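Local coordinates for cutm, flavoprotein of carbon monoxide dehydrogenase (Hydrogenophaga pseudoflava, PDB 1FFV) that binds FAD as the flavoprotein subunit of carbon monoxide dehydrogenase and probably passes on electrons released by oxidation of carbon monoxide, at residues K12-A17 / I57-G62; K29-G34 / L51-R56. All blocks are in the same frame, centred on the assembly; numbering follows the deposited sequence.

Contact 1 (K12-A17 / I57-G62)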
loop_
_atom_site.group_PDB
_atom_site.type_symbol
_atom_site.label_atom_id
_atom_site.label_comp_id
_atom_site.label_asym_id
_atom_site.label_seq_id
_atom_site.Cartn_x
_atom_site.Cartn_y
_atom_site.Cartn_z
ATOM N N LYS C 12 22.800 20.968 36.897
ATOM C CA LYS C 12 23.324 22.173 36.261
ATOM C C LYS C 12 24.586 22.731 36.911
ATOM O O LYS C 12 25.080 23.800 36.539
ATOM C CB LYS C 12 22.233 23.241 36.182
ATOM C CG LYS C 12 21.045 22.809 35.330
ATOM C CD LYS C 12 20.064 23.950 35.114
ATOM C CE LYS C 12 18.880 23.505 34.271
ATOM N NZ LYS C 12 19.303 23.015 32.920
ATOM N N SER C 13 25.130 21.976 37.853
ATOM C CA SER C 13 26.338 22.389 38.536
ATOM C C SER C 13 27.153 21.168 38.937
ATOM O O SER C 13 26.610 20.073 39.111
ATOM C CB SER C 13 25.990 23.228 39.779
ATOM O OG SER C 13 25.436 22.426 40.810
ATOM N N VAL C 14 28.460 21.363 39.081
ATOM C CA VAL C 14 29.361 20.295 39.493
ATOM C C VAL C 14 28.945 19.773 40.870
ATOM O O VAL C 14 28.964 18.570 41.119
ATOM C CB VAL C 14 30.815 20.802 39.593
ATOM C CG1 VAL C 14 31.746 19.656 39.954
ATOM C CG2 VAL C 14 31.240 21.456 38.292
ATOM N N GLY C 15 28.573 20.696 41.755
ATOM C CA GLY C 15 28.166 20.342 43.103
ATOM C C GLY C 15 26.998 19.383 43.118
ATOM O O GLY C 15 26.996 18.414 43.877
ATOM N N GLU C 16 26.000 19.655 42.278
ATOM C CA GLU C 16 24.825 18.799 42.173
ATOM C C GLU C 16 25.229 17.437 41.639
ATOM O O GLU C 16 24.772 16.407 42.138
ATOM C CB GLU C 16 23.792 19.425 41.248
ATOM C CG GLU C 16 23.131 20.668 41.805
ATOM C CD GLU C 16 22.228 21.333 40.791
ATOM O OE1 GLU C 16 21.376 20.623 40.195
ATOM O OE2 GLU C 16 22.386 22.557 40.575
ATOM N N ALA C 17 26.102 17.441 40.633
ATOM C CA ALA C 17 26.593 16.204 40.033
ATOM C C ALA C 17 27.266 15.333 41.096
ATOM O O ALA C 17 26.992 14.132 41.197
ATOM C CB ALA C 17 27.565 16.517 38.909
ATOM N N ILE C 57 26.299 21.707 32.328
ATOM C CA ILE C 57 27.040 22.397 33.379
ATOM C C ILE C 57 28.068 23.301 32.699
ATOM O O ILE C 57 29.115 22.834 32.262
ATOM C CB ILE C 57 27.760 21.383 34.290
ATOM C CG1 ILE C 57 26.743 20.420 34.902
ATOM C CG2 ILE C 57 28.515 22.094 35.383
ATOM C CD1 ILE C 57 27.357 19.310 35.736
ATOM N N PRO C 58 27.786 24.615 32.617
ATOM C CA PRO C 58 28.683 25.590 31.980
ATOM C C PRO C 58 30.074 25.743 32.585
ATOM O O PRO C 58 31.004 26.182 31.906
ATOM C CB PRO C 58 27.882 26.895 32.049
ATOM C CG PRO C 58 27.058 26.722 33.270
ATOM C CD PRO C 58 26.600 25.287 33.176
ATOM N N GLU C 59 30.218 25.366 33.849
ATOM C CA GLU C 59 31.498 25.472 34.535
ATOM C C GLU C 59 32.485 24.385 34.085
ATOM O O GLU C 59 33.662 24.408 34.459
ATOM C CB GLU C 59 31.306 25.436 36.057
ATOM C CG GLU C 59 29.840 25.303 36.535
ATOM C CD GLU C 59 28.983 26.570 36.373
ATOM O OE1 GLU C 59 29.541 27.692 36.219
ATOM O OE2 GLU C 59 27.733 26.432 36.422
ATOM N N LEU C 60 32.003 23.427 33.298
ATOM C CA LEU C 60 32.862 22.362 32.794
ATOM C C LEU C 60 33.282 22.687 31.370
ATOM O O LEU C 60 33.953 21.899 30.724
ATOM C CB LEU C 60 32.129 21.019 32.826
ATOM C CG LEU C 60 31.755 20.430 34.185
ATOM C CD1 LEU C 60 31.005 19.118 33.993
ATOM C CD2 LEU C 60 33.018 20.206 35.003
ATOM N N ARG C 61 32.884 23.865 30.899
ATOM C CA ARG C 61 33.184 24.311 29.542
ATOM C C ARG C 61 34.095 25.533 29.499
ATOM O O ARG C 61 34.302 26.207 30.507
ATOM C CB ARG C 61 31.879 24.610 28.799
ATOM C CG ARG C 61 30.933 23.424 28.777
ATOM C CD ARG C 61 29.661 23.679 27.993
ATOM N NE ARG C 61 28.823 22.474 27.959
ATOM C CZ ARG C 61 29.121 21.349 27.299
ATOM N NH1 ARG C 61 30.252 21.251 26.600
ATOM N NH2 ARG C 61 28.270 20.325 27.312
ATOM N N GLY C 62 34.662 25.796 28.326
ATOM C CA GLY C 62 35.531 26.944 28.175
ATOM C C GLY C 62 37.012 26.637 28.147
ATOM O O GLY C 62 37.483 25.675 28.751
#
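Ile57 is the bump of this contact, and the first turn of helix 14-24 supplies the hollow. Its side chain lies against the backbone of Lys12 and Ser13 and reaches along the start of the helix toward Ala17. Ile57 CG1 sits against the carbonyl carbon of Lys12, Lys12 C, at 3.7 Å. CD1 goes deepest. Ile57 CD1 packs against Ser13 O at 3.5 Å and meets the methyl of Ala17, with Ile57 CD1 to Ala17 CB at 4.2 Å. The extended chain, chi2 176°, carries CD1 that far in. The other branch, CG2, turns to Val14, and these two side chains cross at about a right angle.

Val14 covers a second, shallower hollow. Val14 CG2 sits over the gap between Ile57 CG2, at 4.0 Å, and Leu60 CD2, at 3.9 Å. Val166 and Val168 of strand 166-173 also pack on Val14. At the exposed edge of the contact, Pro58 CD and the carboxylate of Glu59 come near Lys12 O without bonding to it.

Ser13 is the N-cap of the helix: Ser13 OG accepts from Glu16 N at 3.2 Å. In the other segment, residues 58-60 form a short 3-10 turn, with Leu60 N bonded to Ile57 O at 3.1 Å. No hydrogen bond crosses between the segments. Each turn satisfies some of its own polar groups, and the two are held together by apolar packing and fit.

Contact 2 (K29-G34 / L51-R56). With FAD (flavin-adenine dinucleotide), chain J.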
loop_
_atom_site.group_PDB
_atom_site.type_symbol
_atom_site.label_atom_id
_atom_site.label_comp_id
_atom_site.label_asym_id
_atom_site.label_seq_id
_atom_site.Cartn_x
_atom_site.Cartn_y
_atom_site.Cartn_z
ATOM N N LYS C 29 26.634 6.552 36.864
ATOM C CA LYS C 29 27.784 6.811 36.005
ATOM C C LYS C 29 27.634 8.162 35.316
ATOM O O LYS C 29 26.555 8.504 34.832
ATOM C CB LYS C 29 27.918 5.698 34.956
ATOM C CG LYS C 29 29.075 4.742 35.196
ATOM C CD LYS C 29 30.376 5.494 35.047
ATOM C CE LYS C 29 31.576 4.606 35.204
ATOM N NZ LYS C 29 32.785 5.445 35.049
ATOM N N LEU C 30 28.710 8.941 35.302
ATOM C CA LEU C 30 28.690 10.256 34.661
ATOM C C LEU C 30 28.613 10.095 33.148
ATOM O O LEU C 30 29.339 9.282 32.564
ATOM C CB LEU C 30 29.948 11.042 35.031
ATOM C CG LEU C 30 30.133 11.416 36.502
ATOM C CD1 LEU C 30 31.508 12.021 36.726
ATOM C CD2 LEU C 30 29.044 12.391 36.914
ATOM N N LEU C 31 27.713 10.842 32.518
ATOM C CA LEU C 31 27.552 10.790 31.072
ATOM C C LEU C 31 28.143 12.070 30.487
ATOM O O LEU C 31 27.648 13.171 30.764
ATOM C CB LEU C 31 26.065 10.734 30.704
ATOM C CG LEU C 31 25.576 10.087 29.399
ATOM C CD1 LEU C 31 24.210 10.667 29.039
ATOM C CD2 LEU C 31 26.546 10.299 28.252
ATOM N N ALA C 32 29.216 11.937 29.712
ATOM C CA ALA C 32 29.827 13.102 29.075
ATOM C C ALA C 32 29.433 13.044 27.595
ATOM O O ALA C 32 28.241 13.044 27.279
ATOM C CB ALA C 32 31.337 13.081 29.255
ATOM N N GLY C 33 30.408 12.951 26.695
ATOM C CA GLY C 33 30.102 12.868 25.274
ATOM C C GLY C 33 29.374 11.579 24.915
ATOM O O GLY C 33 28.807 11.457 23.828
ATOM N N GLY C 34 29.417 10.608 25.828
ATOM C CA GLY C 34 28.749 9.333 25.625
ATOM C C GLY C 34 29.296 8.443 24.524
ATOM O O GLY C 34 28.760 7.358 24.287
ATOM N N LEU C 51 22.330 7.405 35.020
ATOM C CA LEU C 51 23.274 8.156 34.204
ATOM C C LEU C 51 23.157 9.621 34.581
ATOM O O LEU C 51 22.067 10.200 34.549
ATOM C CB LEU C 51 23.008 7.979 32.706
ATOM C CG LEU C 51 23.444 6.656 32.076
ATOM C CD1 LEU C 51 23.318 6.748 30.561
ATOM C CD2 LEU C 51 24.881 6.350 32.474
ATOM N N ILE C 52 24.273 10.197 35.008
ATOM C CA ILE C 52 24.295 11.598 35.390
ATOM C C ILE C 52 24.926 12.382 34.258
ATOM O O ILE C 52 26.144 12.368 34.075
ATOM C CB ILE C 52 25.091 11.822 36.685
ATOM C CG1 ILE C 52 24.472 11.008 37.816
ATOM C CG2 ILE C 52 25.116 13.311 37.043
ATOM C CD1 ILE C 52 25.385 10.862 38.994
ATOM N N ASP C 53 24.074 13.044 33.490
ATOM C CA ASP C 53 24.505 13.845 32.355
ATOM C C ASP C 53 25.136 15.155 32.828
ATOM O O ASP C 53 24.494 15.966 33.505
ATOM C CB ASP C 53 23.299 14.126 31.448
ATOM C CG ASP C 53 23.686 14.701 30.095
ATOM O OD1 ASP C 53 24.826 15.184 29.916
ATOM O OD2 ASP C 53 22.827 14.669 29.196
ATOM N N ILE C 54 26.400 15.353 32.471
ATOM C CA ILE C 54 27.102 16.572 32.845
ATOM C C ILE C 54 27.279 17.550 31.672
ATOM O O ILE C 54 28.115 18.447 31.742
ATOM C CB ILE C 54 28.466 16.256 33.511
ATOM C CG1 ILE C 54 29.318 15.367 32.596
ATOM C CG2 ILE C 54 28.242 15.579 34.861
ATOM C CD1 ILE C 54 30.701 15.061 33.136
ATOM N N ASN C 55 26.460 17.405 30.625
ATOM C CA ASN C 55 26.512 18.281 29.440
ATOM C C ASN C 55 25.836 19.638 29.613
ATOM O O ASN C 55 25.945 20.495 28.735
ATOM C CB ASN C 55 25.871 17.616 28.211
ATOM C CG ASN C 55 26.783 16.624 27.530
ATOM O OD1 ASN C 55 26.694 15.424 27.799
ATOM N ND2 ASN C 55 27.645 17.103 26.637
ATOM N N ARG C 56 25.105 19.825 30.707
ATOM C CA ARG C 56 24.405 21.086 30.939
ATOM C C ARG C 56 25.000 21.898 32.098
ATOM O O ARG C 56 24.310 22.693 32.744
ATOM C CB ARG C 56 22.912 20.815 31.164
ATOM C CG ARG C 56 22.214 20.083 30.009
ATOM C CD ARG C 56 21.989 20.978 28.794
ATOM N NE ARG C 56 21.079 22.088 29.095
HETATM P PA FAD J . 31.873 9.114 27.885
HETATM O O1A FAD J . 30.833 9.603 28.807
HETATM O O2A FAD J . 31.525 8.289 26.867
HETATM O O5B FAD J . 32.796 8.380 28.800
HETATM C C5B FAD J . 33.360 9.029 29.922
HETATM C C4B FAD J . 33.863 7.955 30.877
HETATM O O4B FAD J . 34.640 8.715 31.853
HETATM C C3B FAD J . 32.834 7.313 31.768
HETATM O O3B FAD J . 33.274 6.258 32.544
HETATM C C2B FAD J . 32.349 8.547 32.497
HETATM O O2B FAD J . 31.564 8.198 33.586
HETATM C C1B FAD J . 33.647 9.191 32.873
HETATM N N9A FAD J . 33.725 10.634 32.732
HETATM C C8A FAD J . 33.435 11.385 31.621
HETATM N N7A FAD J . 33.614 12.688 31.818
HETATM C C5A FAD J . 34.034 12.787 33.120
HETATM C C6A FAD J . 34.407 13.936 33.932
HETATM N N6A FAD J . 34.387 15.173 33.514
HETATM N N1A FAD J . 34.781 13.626 35.206
HETATM C C2A FAD J . 34.819 12.360 35.679
HETATM N N3A FAD J . 34.502 11.253 35.011
HETATM C C4A FAD J . 34.120 11.514 33.727
HETATM N N1 FAD J . 39.293 8.009 21.253
HETATM C C2 FAD J . 40.581 8.203 21.012
HETATM O O2 FAD J . 41.299 8.667 21.835
HETATM N N3 FAD J . 41.186 7.874 19.775
HETATM C C4 FAD J . 40.461 7.332 18.749
HETATM O O4 FAD J . 41.014 7.067 17.701
HETATM C C4X FAD J . 39.046 7.106 18.996
HETATM N N5 FAD J . 38.289 6.577 18.032
HETATM C C5X FAD J . 36.972 6.386 18.309
HETATM C C6 FAD J . 36.193 5.831 17.293
HETATM C C7 FAD J . 34.866 5.598 17.463
HETATM C C7M FAD J . 34.052 4.993 16.346
HETATM C C8 FAD J . 34.229 5.930 18.710
HETATM C C8M FAD J . 32.755 5.679 18.928
HETATM C C9 FAD J . 34.994 6.493 19.743
HETATM C C9A FAD J . 36.349 6.721 19.545
HETATM N N10 FAD J . 37.185 7.286 20.552
HETATM C C10 FAD J . 38.494 7.478 20.300
HETATM C "C1'" FAD J . 36.575 7.682 21.864
HETATM C "C2'" FAD J . 36.135 9.172 22.245
HETATM O "O2'" FAD J . 37.399 9.545 21.765
HETATM C "C3'" FAD J . 35.778 8.532 23.573
HETATM O "O3'" FAD J . 34.695 9.271 22.964
HETATM C "C4'" FAD J . 35.389 9.379 24.765
HETATM O "O4'" FAD J . 36.445 8.409 25.062
HETATM C "C5'" FAD J . 34.908 8.878 26.131
HETATM O "O5'" FAD J . 34.742 10.480 26.090
HETATM P P FAD J . 33.302 10.981 26.215
HETATM O O1P FAD J . 33.451 12.518 26.298
HETATM O O2P FAD J . 32.473 10.573 25.184
HETATM O O3P FAD J . 32.730 10.386 27.435
#
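Leu30 and Ile52 pack side by side on neighbouring parallel strands. Leu30 CD2 lies 4.0 Å from Ile52 CB and also touches Ile54 CG2, while Leu30 CD1 reaches the adenine of FAD. Leu20 and Leu21 of helix 14-24 cover this face. On the other face Leu31 crosses Leu51, and Leu37 and Met41 of helix 37-42 close over Leu51.

Three backbone bonds join the strands: Ile52 N to Lys29 O, Leu31 N to Ile52 O and Ile54 N to Leu31 O. In the last, the donor lies in the carbonyl plane of Leu31; in the other two it is tilted from or above it. Ile54 holds CG1 between its backbone N and carbonyl carbon, chi1 55°. This sends Ile54 CD1 to the adenine, 3.7 Å from FAD N6A. Asp53 OD1 accepts from Asn55 N, an Asx turn, and Asp53 OD2 bonds Tyr8 OH.

Lys29 bends at chi2, -66°, then runs extended to the ribose of the adenosine half. Lys29 NZ bonds FAD O3B at 2.7 Å and, weakly, O2B. The FAD O2B hydroxyl donates to Leu30 O at 2.7 Å. With an alanine at Lys29 the ammonium is gone, which would probably leave O3B without this donor and the ribose freer to shift.

Beyond the strand end, Ala32 N donates to FAD O1A at 3.0 Å. Gly33 N gives a weak bond to O1P, and a side chain there would clash with O2P. The beta-alpha-beta unit thus offers a carbonyl to the ribose and backbone N-H groups to the pyrophosphate, whose negative charge they would partly offset.

From the N terminus, residues 12-17 open helix 14-24, which leads into strand 28-31. Segment 29-34 follows, and after helix 37-42 the chain returns as strand 50-53. There contact 2 closes the inner loop, between neighbouring strands of the three-stranded parallel sheet. The chain passes directly from 51-56 into 57-62, where contact 1 closes the outer loop. Contact 2 is therefore nested inside contact 1, with centres about 11 Å apart. They also touch: Arg61 NH2 probably bonds Asn55 O, and Ala17 packs on Ile54. Together they tie the helix start, the FAD-binding strands and the approach to strand 63-66 of the antiparallel sheet.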